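Local coordinates for protein 16.4 kDa salivary peptide (Culex quinquefasciatus, PDB 7KC8) that is of unknown function but adopts a ricin-like beta-trefoil fold and may bind sugars as a mosquito salivary protein, at residues L107-S112 and D126-Q131; L95-N100 and D121-D126; K17-W22 and E39-E44. All blocks are in the same frame, centred on the assembly; numbering follows the deposited sequence.

Interaction 1 of 3, residues L107-S112 and D126-Q131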
# COMPACT_ATOMS: atom_id res chain seq x y z
N LEU A 107 -6.16 -3.42 3.40
CA LEU A 107 -5.41 -2.17 3.49
C LEU A 107 -6.43 -1.03 3.49
O LEU A 107 -7.38 -1.06 2.71
CB LEU A 107 -4.41 -2.04 2.35
CG LEU A 107 -3.55 -0.80 2.49
CD1 LEU A 107 -2.53 -0.98 3.60
CD2 LEU A 107 -2.89 -0.48 1.18
N VAL A 108 -6.17 -0.04 4.31
CA VAL A 108 -7.12 1.06 4.53
C VAL A 108 -6.35 2.29 5.03
O VAL A 108 -5.27 2.14 5.53
CB VAL A 108 -8.09 0.53 5.60
CG1 VAL A 108 -8.07 1.30 6.90
CG2 VAL A 108 -9.47 0.21 5.08
N ILE A 109 -6.90 3.47 4.79
CA ILE A 109 -6.39 4.71 5.43
C ILE A 109 -7.44 5.08 6.47
O ILE A 109 -8.57 5.23 6.12
CB ILE A 109 -6.08 5.81 4.42
CG1 ILE A 109 -4.98 5.40 3.46
CG2 ILE A 109 -5.73 7.09 5.15
CD1 ILE A 109 -4.54 6.49 2.56
N SER A 110 -7.04 5.21 7.73
CA SER A 110 -7.97 5.43 8.82
C SER A 110 -8.45 6.88 8.86
O SER A 110 -7.94 7.76 8.15
CB SER A 110 -7.33 5.09 10.16
OG SER A 110 -6.66 6.23 10.68
N GLY A 111 -9.45 7.12 9.70
CA GLY A 111 -9.97 8.46 9.89
C GLY A 111 -8.93 9.45 10.37
O GLY A 111 -8.97 10.63 10.02
N SER A 112 -7.96 8.98 11.16
CA SER A 112 -6.84 9.79 11.63
C SER A 112 -5.61 9.72 10.71
O SER A 112 -4.50 10.06 11.16
CB SER A 112 -6.46 9.38 13.05
OG SER A 112 -6.09 8.01 13.09
N ASP A 126 -14.16 -0.75 1.32
CA ASP A 126 -12.98 0.04 1.62
C ASP A 126 -12.08 0.06 0.39
O ASP A 126 -10.99 -0.52 0.37
CB ASP A 126 -12.27 -0.51 2.84
CG ASP A 126 -13.01 -0.21 4.11
OD1 ASP A 126 -13.99 -0.92 4.41
OD2 ASP A 126 -12.60 0.74 4.80
N LEU A 127 -12.56 0.74 -0.64
CA LEU A 127 -12.00 0.64 -1.97
C LEU A 127 -10.97 1.73 -2.23
O LEU A 127 -11.00 2.81 -1.65
CB LEU A 127 -13.11 0.73 -3.03
CG LEU A 127 -14.23 -0.31 -2.94
CD1 LEU A 127 -15.17 -0.21 -4.14
CD2 LEU A 127 -13.65 -1.73 -2.83
N TRP A 128 -10.07 1.42 -3.15
CA TRP A 128 -8.99 2.29 -3.55
C TRP A 128 -9.19 2.73 -4.99
O TRP A 128 -9.71 1.97 -5.81
CB TRP A 128 -7.65 1.56 -3.43
CG TRP A 128 -7.23 1.34 -2.05
CD1 TRP A 128 -7.61 0.32 -1.21
CD2 TRP A 128 -6.34 2.16 -1.31
NE1 TRP A 128 -6.98 0.46 0.02
CE2 TRP A 128 -6.20 1.59 -0.02
CE3 TRP A 128 -5.64 3.33 -1.61
CZ2 TRP A 128 -5.39 2.15 0.95
CZ3 TRP A 128 -4.84 3.89 -0.64
CH2 TRP A 128 -4.71 3.29 0.62
N GLU A 129 -8.73 3.93 -5.30
CA GLU A 129 -8.62 4.36 -6.69
C GLU A 129 -7.17 4.13 -7.13
O GLU A 129 -6.25 4.70 -6.54
CB GLU A 129 -9.03 5.82 -6.87
N ILE A 130 -6.98 3.27 -8.13
CA ILE A 130 -5.63 2.96 -8.65
C ILE A 130 -5.52 3.55 -10.06
O ILE A 130 -5.83 2.88 -11.01
CB ILE A 130 -5.28 1.46 -8.54
CG1 ILE A 130 -5.58 0.93 -7.14
CG2 ILE A 130 -3.84 1.22 -8.92
CD1 ILE A 130 -5.21 -0.50 -6.91
N GLN A 131 -5.11 4.81 -10.12
CA GLN A 131 -5.01 5.57 -11.38
C GLN A 131 -3.59 5.42 -11.93
O GLN A 131 -2.66 5.79 -11.26
CB GLN A 131 -5.48 7.00 -11.10
CG GLN A 131 -5.08 8.03 -12.14
CD GLN A 131 -6.22 8.94 -12.53
OE1 GLN A 131 -6.46 9.97 -11.93
NE2 GLN A 131 -6.93 8.54 -13.57
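Inside the beta-trefoil, the indole of Trp128 reaches across to the middle of strand 105-109 and makes the one hydrogen bond between these segments. Its NE1 donates to Leu107 O at 3.1 Å, with an N-H...O angle of 167°. The oxygen lies close to the indole plane, yet the NE1 sits well above the plane of the Leu107 carbonyl, so the bond is straight at the donor but on no lone pair of the acceptor. On the same indole, Leu107 CD2 meets CZ2 at 3.6 Å, brought there by a chi1 of -176° that sets CG anti to the backbone N. Farther along the benzo ring, CG1 and CD1 of Ile109 both pack on CH2. Apart from the indole, where the 126-131 segment begins, Val108 CG2 rests against the carboxylate of Asp126, 3.2 Å from its OD2. The two strands run nearly perpendicular, 98° between their directions, so they are joined by side chains and one side-chain-to-backbone bond, not by strand pairing. Behind this shell, Phe12 meets the Trp128 ring edge-to-face, and Ile19 lies against both Leu107 and Trp128, its CG1 on CH2 of the indole.

Interaction 2 of 3, residues L95-N100 and D121-D126; sequences LYWISN and DSCGDD
A disulfide-pinned turn lies against a hairpin strand here: the loop 121-126, tied to the neighbouring strand 105-109 through the Cys123-Cys106 disulfide, packs on Trp97 of strand 95-100. The loop is shaped by its own bonds. Residues Cys123 to Asp126 form a type I beta turn, closed by Asp126 N donating to Cys123 O at 2.9 Å. Just ahead of it, Ser122 OG accepts from Gly124 N at 3.0 Å, which makes an ST turn overlapping the start of the beta turn. Between them these bonds fix the direction of Cys123, whose CB points at the strand.

No hydrogen bond crosses between the segments; the contact is van der Waals and sulfur-aromatic. Trp97 takes the crowded chi1 of 52°, its CG between the backbone N and the carbonyl carbon. Cys123 CB then sits 3.8 Å from Trp97 CE3 and equally close to Trp97 CB. Cys123 SG is 4.8 Å from the centroid of the six-membered ring, approaching obliquely at 44° from the ring normal. The carbonyl of Cys123 comes down on the root of the same side chain, with its O 3.6 Å from Trp97 CB, while Gly124 CA lies beside CD1 on the pyrrole part of the indole at 4.3 Å. Further along the strand, Ser99 CB also lies near the sulfur, 4.3 Å from Cys123 SG.

Lys88 and Glu90 of strand 87-92 also touch the Trp97 side chain, and Lys92 NZ bonds to Gly124 O, so that strand helps hold the turn as well. What results is a Cys sulfur-aromatic contact in which a disulfide half-cystine lies against tryptophan, within a beta-trefoil of the cysteine- and tryptophan-rich salivary family.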
# COMPACT_ATOMS: atom_id res chain seq x y z
N LEU A 95 -12.87 0.35 -9.22
CA LEU A 95 -12.16 0.50 -7.94
C LEU A 95 -11.55 -0.83 -7.50
O LEU A 95 -11.82 -1.84 -8.11
CB LEU A 95 -13.13 1.01 -6.89
CG LEU A 95 -13.75 2.36 -7.21
CD1 LEU A 95 -14.63 2.81 -6.07
CD2 LEU A 95 -12.67 3.38 -7.51
N TYR A 96 -10.62 -0.77 -6.56
CA TYR A 96 -9.94 -1.95 -6.08
C TYR A 96 -10.00 -2.01 -4.57
O TYR A 96 -10.09 -0.98 -3.90
CB TYR A 96 -8.49 -1.96 -6.56
CG TYR A 96 -8.41 -1.91 -8.06
CD1 TYR A 96 -8.43 -0.71 -8.73
CD2 TYR A 96 -8.35 -3.08 -8.81
CE1 TYR A 96 -8.39 -0.66 -10.09
CE2 TYR A 96 -8.30 -3.03 -10.17
CZ TYR A 96 -8.32 -1.82 -10.81
OH TYR A 96 -8.27 -1.77 -12.18
N TRP A 97 -9.95 -3.22 -4.04
CA TRP A 97 -9.60 -3.40 -2.65
C TRP A 97 -8.30 -4.19 -2.58
O TRP A 97 -7.97 -4.96 -3.48
CB TRP A 97 -10.71 -4.09 -1.85
CG TRP A 97 -11.24 -5.37 -2.41
CD1 TRP A 97 -12.32 -5.53 -3.23
CD2 TRP A 97 -10.74 -6.69 -2.15
NE1 TRP A 97 -12.51 -6.86 -3.52
CE2 TRP A 97 -11.57 -7.60 -2.86
CE3 TRP A 97 -9.68 -7.19 -1.40
CZ2 TRP A 97 -11.36 -8.98 -2.83
CZ3 TRP A 97 -9.48 -8.58 -1.37
CH2 TRP A 97 -10.32 -9.45 -2.09
N ILE A 98 -7.55 -3.93 -1.51
CA ILE A 98 -6.22 -4.48 -1.32
C ILE A 98 -6.20 -5.19 0.02
O ILE A 98 -6.73 -4.68 1.01
CB ILE A 98 -5.15 -3.37 -1.34
CG1 ILE A 98 -5.25 -2.56 -2.63
CG2 ILE A 98 -3.75 -3.99 -1.17
CD1 ILE A 98 -4.52 -1.22 -2.56
N SER A 99 -5.57 -6.36 0.06
CA SER A 99 -5.52 -7.12 1.28
C SER A 99 -4.14 -7.75 1.46
O SER A 99 -3.58 -8.30 0.51
CB SER A 99 -6.57 -8.22 1.28
OG SER A 99 -6.48 -8.97 2.46
N ASN A 100 -3.62 -7.69 2.68
CA ASN A 100 -2.36 -8.36 2.97
C ASN A 100 -2.57 -9.86 3.02
O ASN A 100 -3.42 -10.36 3.76
CB ASN A 100 -1.79 -7.86 4.30
CG ASN A 100 -0.48 -8.51 4.63
OD1 ASN A 100 -0.43 -9.51 5.36
ND2 ASN A 100 0.60 -7.97 4.08
N ASP A 121 -15.04 -8.57 7.66
CA ASP A 121 -15.75 -9.62 6.94
C ASP A 121 -15.47 -9.52 5.44
O ASP A 121 -15.29 -10.54 4.76
CB ASP A 121 -17.25 -9.51 7.21
CG ASP A 121 -17.98 -10.81 6.99
OD1 ASP A 121 -17.82 -11.72 7.84
OD2 ASP A 121 -18.71 -10.93 5.98
N SER A 122 -15.38 -8.30 4.93
CA SER A 122 -15.18 -8.00 3.52
C SER A 122 -14.40 -6.70 3.41
O SER A 122 -14.62 -5.79 4.22
CB SER A 122 -16.53 -7.90 2.80
OG SER A 122 -16.42 -7.39 1.49
N CYS A 123 -13.49 -6.62 2.45
CA CYS A 123 -12.83 -5.37 2.11
C CYS A 123 -13.63 -4.55 1.09
O CYS A 123 -13.20 -3.45 0.74
CB CYS A 123 -11.42 -5.61 1.54
SG CYS A 123 -10.36 -6.69 2.53
N GLY A 124 -14.76 -5.07 0.62
CA GLY A 124 -15.49 -4.50 -0.50
C GLY A 124 -16.11 -3.14 -0.26
O GLY A 124 -16.63 -2.55 -1.20
N ASP A 125 -16.06 -2.62 0.97
CA ASP A 125 -16.55 -1.27 1.24
C ASP A 125 -15.40 -0.32 1.55
O ASP A 125 -15.64 0.81 1.99
CB ASP A 125 -17.55 -1.28 2.39
CG ASP A 125 -18.99 -1.45 1.91
OD1 ASP A 125 -19.50 -0.51 1.26
OD2 ASP A 125 -19.60 -2.51 2.18
N ASP A 126 -14.16 -0.75 1.32
CA ASP A 126 -12.98 0.04 1.62
C ASP A 126 -12.08 0.06 0.39
O ASP A 126 -10.99 -0.52 0.37
CB ASP A 126 -12.27 -0.51 2.84
CG ASP A 126 -13.01 -0.21 4.11
OD1 ASP A 126 -13.99 -0.92 4.41
OD2 ASP A 126 -12.60 0.74 4.80

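Interaction 3 of 3, residues K17-W22 and E39-E44; sequences KHINMW and EEWVIE
Strands 17-21 and 40-46 are not paired by backbone hydrogen bonds; the closest CA atoms, those of Asn20 and Glu39, are 5.8 Å apart, and in the beta-trefoil interior side chains bridge them, one bonded to a main-chain carbonyl. Trp41 NE1 donates to Ile19 O at 3.0 Å. This oxygen lies in the indole plane, and the donor meets it on a lone pair in the carbonyl plane, though the N-H...O angle bends to 153°. Ile19 CG2, anti to its own backbone N, presses on Trp41 CZ2 at 3.3 Å. Met21 reaches the same indole from an extended chain: its SD is 4.9 Å from the centroid of the six-membered ring, an oblique Met-aromatic contact. Its CE ends on the carboxylate of Glu39, 3.2 Å from CD. Glu39 is bent at chi2 (54°), which lets OE1 accept from Glu40 N at 3.1 Å. A water joins His18 ND1 to Glu39 O, donating to that carbonyl and lying in the imidazole plane. Leu10 and Pro54 also pack against Trp41. The Ile19 carbonyl satisfies the buried indole N-H; the Glu39 carboxylate, held by one bent bond from above its plane, probably keeps its charge beside the Met21 S-methyl, whose slight positive polarity would suit it.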
# COMPACT_ATOMS: atom_id res chain seq x y z
N LYS A 17 -7.60 10.21 0.42
CA LYS A 17 -6.22 10.26 0.87
C LYS A 17 -5.35 9.32 0.06
O LYS A 17 -5.69 8.14 -0.12
CB LYS A 17 -6.12 9.91 2.36
CG LYS A 17 -6.73 10.93 3.30
CD LYS A 17 -5.97 12.27 3.26
CE LYS A 17 -6.41 13.17 4.42
NZ LYS A 17 -5.45 14.27 4.66
N HIS A 18 -4.21 9.83 -0.37
CA HIS A 18 -3.20 8.98 -1.04
C HIS A 18 -2.24 8.48 0.03
O HIS A 18 -2.16 9.05 1.07
CB HIS A 18 -2.40 9.78 -2.05
CG HIS A 18 -3.16 10.26 -3.23
ND1 HIS A 18 -2.96 9.77 -4.46
CD2 HIS A 18 -4.08 11.21 -3.36
CE1 HIS A 18 -3.74 10.38 -5.30
NE2 HIS A 18 -4.43 11.25 -4.65
N ILE A 19 -1.59 7.36 -0.23
CA ILE A 19 -0.53 6.87 0.64
C ILE A 19 0.71 7.74 0.42
O ILE A 19 1.33 7.68 -0.64
CB ILE A 19 -0.21 5.40 0.36
CG1 ILE A 19 -1.41 4.50 0.59
CG2 ILE A 19 0.93 4.93 1.25
CD1 ILE A 19 -1.14 3.06 0.19
N ASN A 20 1.09 8.52 1.43
CA ASN A 20 2.33 9.27 1.40
C ASN A 20 3.35 8.63 2.33
O ASN A 20 3.01 7.81 3.20
CB ASN A 20 2.10 10.74 1.80
CG ASN A 20 1.22 11.49 0.82
OD1 ASN A 20 0.72 10.91 -0.14
ND2 ASN A 20 1.00 12.76 1.08
N MET A 21 4.61 8.98 2.14
CA MET A 21 5.70 8.39 2.94
C MET A 21 6.60 9.50 3.50
O MET A 21 6.57 10.62 2.99
CB MET A 21 6.52 7.44 2.07
CG MET A 21 6.93 8.04 0.74
SD MET A 21 7.52 6.90 -0.48
CE MET A 21 7.79 8.00 -1.85
N TRP A 22 7.35 9.17 4.54
CA TRP A 22 8.30 10.09 5.14
C TRP A 22 9.46 10.37 4.18
O TRP A 22 9.82 9.53 3.35
CB TRP A 22 8.83 9.54 6.46
CG TRP A 22 8.04 10.01 7.64
CD1 TRP A 22 6.69 9.91 7.81
CD2 TRP A 22 8.54 10.65 8.81
NE1 TRP A 22 6.32 10.45 9.02
CE2 TRP A 22 7.44 10.90 9.66
CE3 TRP A 22 9.82 11.02 9.23
CZ2 TRP A 22 7.58 11.52 10.90
CZ3 TRP A 22 9.96 11.63 10.47
CH2 TRP A 22 8.84 11.88 11.29
N GLU A 39 1.38 10.81 -4.44
CA GLU A 39 2.59 9.95 -4.40
C GLU A 39 2.52 8.86 -5.47
O GLU A 39 1.47 8.28 -5.70
CB GLU A 39 2.75 9.39 -2.99
CG GLU A 39 4.11 8.77 -2.75
CD GLU A 39 5.30 9.66 -3.05
OE1 GLU A 39 5.83 9.55 -4.15
OE2 GLU A 39 5.66 10.45 -2.19
N GLU A 40 3.65 8.58 -6.13
CA GLU A 40 3.67 7.55 -7.18
C GLU A 40 4.19 6.23 -6.61
O GLU A 40 5.18 6.24 -5.92
CB GLU A 40 4.42 8.08 -8.39
CG GLU A 40 3.69 9.24 -9.01
CD GLU A 40 4.47 10.14 -9.94
OE1 GLU A 40 5.22 9.63 -10.72
OE2 GLU A 40 4.31 11.34 -9.87
N TRP A 41 3.47 5.14 -6.87
CA TRP A 41 3.81 3.81 -6.39
C TRP A 41 3.88 2.85 -7.56
O TRP A 41 3.35 3.11 -8.63
CB TRP A 41 2.79 3.29 -5.38
CG TRP A 41 2.75 4.08 -4.13
CD1 TRP A 41 2.06 5.24 -3.91
CD2 TRP A 41 3.42 3.77 -2.91
NE1 TRP A 41 2.27 5.68 -2.63
CE2 TRP A 41 3.09 4.79 -1.99
CE3 TRP A 41 4.26 2.73 -2.50
CZ2 TRP A 41 3.59 4.81 -0.69
CZ3 TRP A 41 4.75 2.74 -1.20
CH2 TRP A 41 4.41 3.77 -0.31
N VAL A 42 4.51 1.70 -7.34
CA VAL A 42 4.62 0.68 -8.37
C VAL A 42 3.98 -0.61 -7.89
O VAL A 42 4.30 -1.11 -6.81
CB VAL A 42 6.07 0.45 -8.80
CG1 VAL A 42 6.13 -0.60 -9.91
CG2 VAL A 42 6.68 1.75 -9.26
N ILE A 43 3.08 -1.15 -8.70
CA ILE A 43 2.48 -2.45 -8.47
C ILE A 43 3.22 -3.46 -9.35
O ILE A 43 3.26 -3.32 -10.57
CB ILE A 43 0.98 -2.44 -8.80
CG1 ILE A 43 0.21 -1.57 -7.80
CG2 ILE A 43 0.44 -3.87 -8.83
CD1 ILE A 43 -1.24 -1.31 -8.17
N GLU A 44 3.80 -4.48 -8.72
CA GLU A 44 4.49 -5.56 -9.42
C GLU A 44 3.76 -6.87 -9.18
O GLU A 44 3.34 -7.14 -8.06
CB GLU A 44 5.94 -5.69 -8.96
CG GLU A 44 6.75 -4.41 -9.05
CD GLU A 44 8.12 -4.53 -8.40
OE1 GLU A 44 8.42 -5.61 -7.84
OE2 GLU A 44 8.89 -3.55 -8.43
O HOH W 1 -0.77 7.70 -3.97

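Overall arrangement
From the N terminus, interaction 3 comes first, joining strand 17-21 to strand 40-46 and closing a loop of 16 residues before either of the others opens. Interactions 2 and 1 then cross along the chain, with Asp126 common to both: 95-100 closes a 20-residue connection with 121-126, and 107-112 a 13-residue one with 126-131. Their centres are 9 Å apart, and they touch through probable backbone hydrogen bonds, Trp128 N to Tyr96 O and Leu107 N to Ile98 O. Interaction 1 also meets interaction 3, where Ile109 and Trp128 pack on the 17-22 segment and Ile130 on Ile43. Interactions 2 and 3 do not touch, so interaction 1 links early and late trefoil strands.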